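Local structure of 3'-5' exonuclease crn-4 (Caenorhabditis elegans, 5DK5) at residues L126-Q131 with K244-V249; G174-Y179 with A199-R204. The protein is a DEDDh-family 3'-5' exonuclease, probably magnesium-dependent, that digests RNA and DNA and takes part in the degradation of DNA during apoptosis. All coordinates share one frame; numbering follows the deposited sequence.

Contact 1: residues L126-Q131 with K244-V249. With IPA (isopropyl alcohol), chain M.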
loop_
_atom_site.group_PDB
_atom_site.type_symbol
_atom_site.label_atom_id
_atom_site.label_comp_id
_atom_site.label_asym_id
_atom_site.label_seq_id
_atom_site.Cartn_x
_atom_site.Cartn_y
_atom_site.Cartn_z
ATOM N N LEU B 126 -8.204 16.497 12.213
ATOM C CA LEU B 126 -7.311 17.653 12.182
ATOM C C LEU B 126 -6.032 17.449 12.994
ATOM O O LEU B 126 -4.948 17.818 12.543
ATOM C CB LEU B 126 -8.051 18.897 12.680
ATOM C CG LEU B 126 -9.185 19.396 11.773
ATOM C CD1 LEU B 126 -9.822 20.641 12.362
ATOM C CD2 LEU B 126 -8.701 19.678 10.353
ATOM N N TRP B 127 -6.141 16.865 14.183
ATOM C CA TRP B 127 -4.953 16.660 15.008
ATOM C C TRP B 127 -3.993 15.642 14.388
ATOM O O TRP B 127 -2.780 15.846 14.410
ATOM C CB TRP B 127 -5.329 16.207 16.419
ATOM C CG TRP B 127 -4.213 15.482 17.098
ATOM C CD1 TRP B 127 -3.073 16.026 17.613
ATOM C CD2 TRP B 127 -4.123 14.071 17.322
ATOM N NE1 TRP B 127 -2.280 15.040 18.148
ATOM C CE2 TRP B 127 -2.903 13.831 17.983
ATOM C CE3 TRP B 127 -4.957 12.988 17.030
ATOM C CZ2 TRP B 127 -2.496 12.553 18.357
ATOM C CZ3 TRP B 127 -4.552 11.720 17.402
ATOM C CH2 TRP B 127 -3.333 11.513 18.059
ATOM N N ARG B 128 -4.528 14.552 13.840
ATOM C CA ARG B 128 -3.687 13.499 13.263
ATOM C C ARG B 128 -3.595 13.598 11.745
ATOM O O ARG B 128 -2.528 13.877 11.197
ATOM C CB ARG B 128 -4.210 12.111 13.654
ATOM C CG ARG B 128 -3.391 10.958 13.064
ATOM C CD ARG B 128 -3.802 9.606 13.645
ATOM N NE ARG B 128 -5.170 9.248 13.285
ATOM C CZ ARG B 128 -5.530 8.714 12.122
ATOM N NH1 ARG B 128 -4.625 8.471 11.182
ATOM N NH2 ARG B 128 -6.804 8.427 11.895
ATOM N N ILE B 129 -4.718 13.363 11.072
ATOM C CA ILE B 129 -4.736 13.248 9.616
ATOM C C ILE B 129 -4.240 14.517 8.933
ATOM O O ILE B 129 -3.348 14.461 8.086
ATOM C CB ILE B 129 -6.153 12.908 9.107
ATOM C CG1 ILE B 129 -6.550 11.515 9.602
ATOM C CG2 ILE B 129 -6.222 12.990 7.574
ATOM C CD1 ILE B 129 -7.971 11.095 9.261
ATOM N N ALA B 130 -4.817 15.659 9.291
ATOM C CA ALA B 130 -4.404 16.915 8.683
ATOM C C ALA B 130 -2.935 17.177 8.987
ATOM O O ALA B 130 -2.140 17.391 8.078
ATOM C CB ALA B 130 -5.266 18.066 9.171
ATOM N N GLN B 131 -2.572 17.126 10.264
ATOM C CA GLN B 131 -1.207 17.435 10.687
ATOM C C GLN B 131 -0.164 16.587 9.950
ATOM O O GLN B 131 0.861 17.102 9.499
ATOM C CB GLN B 131 -1.061 17.235 12.198
ATOM C CG GLN B 131 -0.208 18.293 12.869
ATOM C CD GLN B 131 0.116 17.969 14.314
ATOM O OE1 GLN B 131 1.190 18.312 14.807
ATOM N NE2 GLN B 131 -0.813 17.315 15.005
ATOM N N LYS B 244 -0.984 7.012 21.387
ATOM C CA LYS B 244 0.041 7.518 22.292
ATOM C C LYS B 244 1.322 7.836 21.527
ATOM O O LYS B 244 1.983 8.836 21.801
ATOM C CB LYS B 244 0.327 6.507 23.402
ATOM C CG LYS B 244 -0.889 6.141 24.240
ATOM C CD LYS B 244 -1.389 7.324 25.054
ATOM C CE LYS B 244 -2.583 6.941 25.913
ATOM N NZ LYS B 244 -3.128 8.105 26.669
ATOM N N ILE B 245 1.664 6.977 20.570
ATOM C CA ILE B 245 2.824 7.200 19.713
ATOM C C ILE B 245 2.627 8.440 18.849
ATOM O O ILE B 245 3.513 9.289 18.762
ATOM C CB ILE B 245 3.091 5.985 18.794
ATOM C CG1 ILE B 245 3.541 4.770 19.614
ATOM C CG2 ILE B 245 4.128 6.326 17.724
ATOM C CD1 ILE B 245 4.918 4.900 20.251
ATOM N N PHE B 246 1.469 8.524 18.199
ATOM C CA PHE B 246 1.126 9.670 17.362
ATOM C C PHE B 246 1.276 10.988 18.121
ATOM O O PHE B 246 1.730 11.987 17.565
ATOM C CB PHE B 246 -0.311 9.547 16.844
ATOM C CG PHE B 246 -0.574 8.303 16.036
ATOM C CD1 PHE B 246 0.454 7.640 15.389
ATOM C CD2 PHE B 246 -1.861 7.799 15.924
ATOM C CE1 PHE B 246 0.206 6.500 14.647
ATOM C CE2 PHE B 246 -2.115 6.661 15.184
ATOM C CZ PHE B 246 -1.079 6.011 14.545
ATOM N N GLU B 247 0.891 10.976 19.394
ATOM C CA GLU B 247 0.897 12.185 20.214
ATOM C C GLU B 247 2.302 12.748 20.398
ATOM O O GLU B 247 2.489 13.965 20.448
ATOM C CB GLU B 247 0.276 11.901 21.585
ATOM C CG GLU B 247 -1.246 11.811 21.577
ATOM C CD GLU B 247 -1.815 11.266 22.876
ATOM O OE1 GLU B 247 -1.026 10.901 23.773
ATOM O OE2 GLU B 247 -3.056 11.205 23.000
ATOM N N ARG B 248 3.285 11.861 20.498
ATOM C CA ARG B 248 4.666 12.274 20.721
ATOM C C ARG B 248 5.353 12.633 19.408
ATOM O O ARG B 248 6.158 13.561 19.354
ATOM C CB ARG B 248 5.444 11.168 21.438
ATOM C CG ARG B 248 4.771 10.643 22.705
ATOM C CD ARG B 248 4.328 11.764 23.638
ATOM N NE ARG B 248 3.858 11.254 24.928
ATOM C CZ ARG B 248 4.622 11.076 26.005
ATOM N NH1 ARG B 248 5.918 11.362 25.977
ATOM N NH2 ARG B 248 4.083 10.606 27.122
ATOM N N VAL B 249 5.028 11.897 18.350
ATOM C CA VAL B 249 5.637 12.122 17.045
ATOM C C VAL B 249 5.185 13.448 16.440
ATOM O O VAL B 249 6.009 14.257 16.018
ATOM C CB VAL B 249 5.301 10.979 16.066
ATOM C CG1 VAL B 249 5.801 11.301 14.654
ATOM C CG2 VAL B 249 5.902 9.676 16.559
HETATM C C1 IPA M . 0.236 8.743 10.253
HETATM C C2 IPA M . -0.116 8.456 11.695
HETATM C C3 IPA M . 0.152 9.688 12.531
HETATM O O2 IPA M . -1.481 8.114 11.776
HETATM O O HOH W 1 0.357 15.456 19.332
#
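The apolar part of this contact falls to W127 and F246, whose side chains meet at about a right angle, with W127 CH2 3.8 Å from F246 CB. Next to it W127 CZ2 lies 3.5 Å from the E247 methylene CG. R128 runs out with CG anti to the backbone N (chi1 179°), which carries R128 CD to within 3.5 Å of F246 CD2, while its guanidinium is tilted 33° from the phenyl ring.

The polar links are indirect. A water accepts from W127 NE1 at 2.9 Å and donates to E247 O, which also receives R225. R128 NE bonds to Q124, whereas R128 NH1 donates 3.2 Å to O2 of an isopropyl alcohol, probably from the crystallisation liquor, which lies over one face of F246. An alanine in place of F246 would probably leave R128 CD and the alcohol without their aromatic neighbour and take from F301 its edge-to-face partner.

The two helix segments cross at 64° with axes 10.9 Å apart. Helix 124-136 rests I129 and A130 on strand 20-28, and on the side of helix 239-249 F301 of helix 300-305 meets F246 edge-to-face.

Contact 2: residues G174-Y179 with A199-R204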
loop_
_atom_site.group_PDB
_atom_site.type_symbol
_atom_site.label_atom_id
_atom_site.label_comp_id
_atom_site.label_asym_id
_atom_site.label_seq_id
_atom_site.Cartn_x
_atom_site.Cartn_y
_atom_site.Cartn_z
ATOM N N GLY B 174 -22.108 6.864 14.972
ATOM C CA GLY B 174 -23.095 5.837 15.249
ATOM C C GLY B 174 -23.757 6.015 16.602
ATOM O O GLY B 174 -24.966 5.834 16.738
ATOM N N LYS B 175 -22.960 6.367 17.607
ATOM C CA LYS B 175 -23.475 6.597 18.953
ATOM C C LYS B 175 -24.384 7.819 18.994
ATOM O O LYS B 175 -25.466 7.780 19.579
ATOM C CB LYS B 175 -22.324 6.775 19.944
ATOM C CG LYS B 175 -21.663 5.475 20.364
ATOM C CD LYS B 175 -20.457 5.729 21.252
ATOM C CE LYS B 175 -19.784 4.430 21.659
ATOM N NZ LYS B 175 -18.604 4.666 22.534
ATOM N N MET B 176 -23.935 8.901 18.369
ATOM C CA MET B 176 -24.687 10.149 18.361
ATOM C C MET B 176 -26.014 9.994 17.624
ATOM O O MET B 176 -27.032 10.532 18.056
ATOM C CB MET B 176 -23.852 11.263 17.730
ATOM C CG MET B 176 -22.686 11.703 18.599
ATOM S SD MET B 176 -21.768 13.114 17.952
ATOM C CE MET B 176 -20.989 12.390 16.511
ATOM N N ASN B 177 -26.009 9.257 16.520
ATOM C CA ASN B 177 -27.240 9.003 15.779
ATOM C C ASN B 177 -28.209 8.135 16.577
ATOM O O ASN B 177 -29.426 8.302 16.483
ATOM C CB ASN B 177 -26.937 8.335 14.435
ATOM C CG ASN B 177 -26.668 9.337 13.322
ATOM O OD1 ASN B 177 -27.069 10.497 13.396
ATOM N ND2 ASN B 177 -25.995 8.880 12.272
ATOM N N GLU B 178 -27.669 7.207 17.360
ATOM C CA GLU B 178 -28.496 6.315 18.164
ATOM C C GLU B 178 -29.090 7.054 19.360
ATOM O O GLU B 178 -30.208 6.766 19.787
ATOM C CB GLU B 178 -27.681 5.112 18.642
ATOM C CG GLU B 178 -28.503 4.056 19.373
ATOM C CD GLU B 178 -27.677 2.848 19.771
ATOM O OE1 GLU B 178 -26.444 2.875 19.568
ATOM O OE2 GLU B 178 -28.260 1.869 20.286
ATOM N N TYR B 179 -28.336 8.009 19.896
ATOM C CA TYR B 179 -28.771 8.760 21.068
ATOM C C TYR B 179 -29.973 9.641 20.748
ATOM O O TYR B 179 -30.956 9.661 21.490
ATOM C CB TYR B 179 -27.624 9.618 21.606
ATOM C CG TYR B 179 -27.956 10.351 22.886
ATOM C CD1 TYR B 179 -27.724 9.766 24.122
ATOM C CD2 TYR B 179 -28.497 11.629 22.857
ATOM C CE1 TYR B 179 -28.024 10.432 25.295
ATOM C CE2 TYR B 179 -28.800 12.303 24.025
ATOM C CZ TYR B 179 -28.561 11.700 25.241
ATOM O OH TYR B 179 -28.861 12.365 26.406
ATOM N N ALA B 199 -23.445 16.831 10.319
ATOM C CA ALA B 199 -24.202 18.068 10.165
ATOM C C ALA B 199 -25.599 17.936 10.763
ATOM O O ALA B 199 -26.069 18.832 11.463
ATOM C CB ALA B 199 -24.290 18.452 8.698
ATOM N N THR B 200 -26.258 16.817 10.483
ATOM C CA THR B 200 -27.600 16.573 11.001
ATOM C C THR B 200 -27.563 16.416 12.518
ATOM O O THR B 200 -28.443 16.912 13.222
ATOM C CB THR B 200 -28.225 15.319 10.369
ATOM O OG1 THR B 200 -28.196 15.438 8.942
ATOM C CG2 THR B 200 -29.666 15.139 10.827
ATOM N N ILE B 201 -26.543 15.725 13.013
ATOM C CA ILE B 201 -26.334 15.594 14.450
ATOM C C ILE B 201 -26.114 16.972 15.062
ATOM O O ILE B 201 -26.734 17.321 16.066
ATOM C CB ILE B 201 -25.130 14.684 14.768
ATOM C CG1 ILE B 201 -25.446 13.236 14.389
ATOM C CG2 ILE B 201 -24.767 14.745 16.253
ATOM C CD1 ILE B 201 -24.219 12.358 14.252
ATOM N N LEU B 202 -25.225 17.747 14.446
ATOM C CA LEU B 202 -24.922 19.099 14.900
ATOM C C LEU B 202 -26.190 19.938 14.996
ATOM O O LEU B 202 -26.405 20.645 15.978
ATOM C CB LEU B 202 -23.919 19.764 13.953
ATOM C CG LEU B 202 -23.634 21.253 14.168
ATOM C CD1 LEU B 202 -23.002 21.497 15.526
ATOM C CD2 LEU B 202 -22.741 21.780 13.059
ATOM N N GLN B 203 -27.030 19.847 13.969
ATOM C CA GLN B 203 -28.279 20.596 13.921
ATOM C C GLN B 203 -29.215 20.173 15.046
ATOM O O GLN B 203 -29.709 21.007 15.804
ATOM C CB GLN B 203 -28.964 20.394 12.567
ATOM C CG GLN B 203 -30.226 21.219 12.370
ATOM C CD GLN B 203 -30.821 21.045 10.987
ATOM O OE1 GLN B 203 -30.981 19.924 10.503
ATOM N NE2 GLN B 203 -31.147 22.157 10.338
ATOM N N ARG B 204 -29.453 18.869 15.146
ATOM C CA ARG B 204 -30.340 18.324 16.169
ATOM C C ARG B 204 -29.853 18.676 17.568
ATOM O O ARG B 204 -30.655 18.914 18.470
ATOM C CB ARG B 204 -30.454 16.803 16.021
ATOM C CG ARG B 204 -31.241 16.109 17.131
ATOM C CD ARG B 204 -32.682 16.587 17.206
ATOM N NE ARG B 204 -33.465 16.153 16.052
ATOM C CZ ARG B 204 -34.083 14.979 15.956
ATOM N NH1 ARG B 204 -34.023 14.096 16.945
ATOM N NH2 ARG B 204 -34.768 14.685 14.860
#
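The amide of N177 is the flat group that meets I201: CG1 and CD1 of I201 both stand out of its plane on the same side, gathered at the oxygen end. N177 OD1 is 3.3 Å from I201 CG1 and 3.5 Å from I201 CD1, and no hydrogen bond joins the two segments. At the other corner of the amide, ND2 bonds to OD1 of N197, one turn before I201 on the same helix, which fixes the rotation of the group and leaves OD1 turned to the isoleucine. The N177 and I201 side chains cross at about a right angle.

Both segments belong to the exonuclease module of the RNase H-like clan. Helix 191-207 carries D194, a magnesium ligand, and packs A199 and L202 on strand 20-28, the strand that holds two further magnesium ligands, D25 and E27. Helix 172-179 therefore lies against the helix of an active-site residue, with the N177 side chain about 9 Å from that of D194.

M176 supplies the apolar half. M176 CB touches I201 CD1 at 3.7 Å, and the chain bends at its end (chi3 -69°), bringing the methyl M176 CE to 3.9 Å from the same I201 CD1. M176 SD lies 3.8 Å from the other branch, I201 CG2. M176 also touches F155 of helix 151-161.

Both contacts are helix-to-helix pairings with no direct hydrogen bond across them, on opposite sides of the chain's centre, their own centres about 26 Å apart. The three touching residues of contact 2 are all buried, and it is local in sequence, joining two helices of the exonuclease region through a single isoleucine, I201. Contact 1 is partly buried and bridges far-apart parts of the chain, tying helix 124-136 to helix 239-249, which follows the first zinc ligand C220 in sequence. Its chemistry is correspondingly mixed: aromatic rings, a charged arginine and a bridging water, against methyls, a thioether and an amide. Strand 20-28 links them, since helices 124-136 and 191-207 both pack on it.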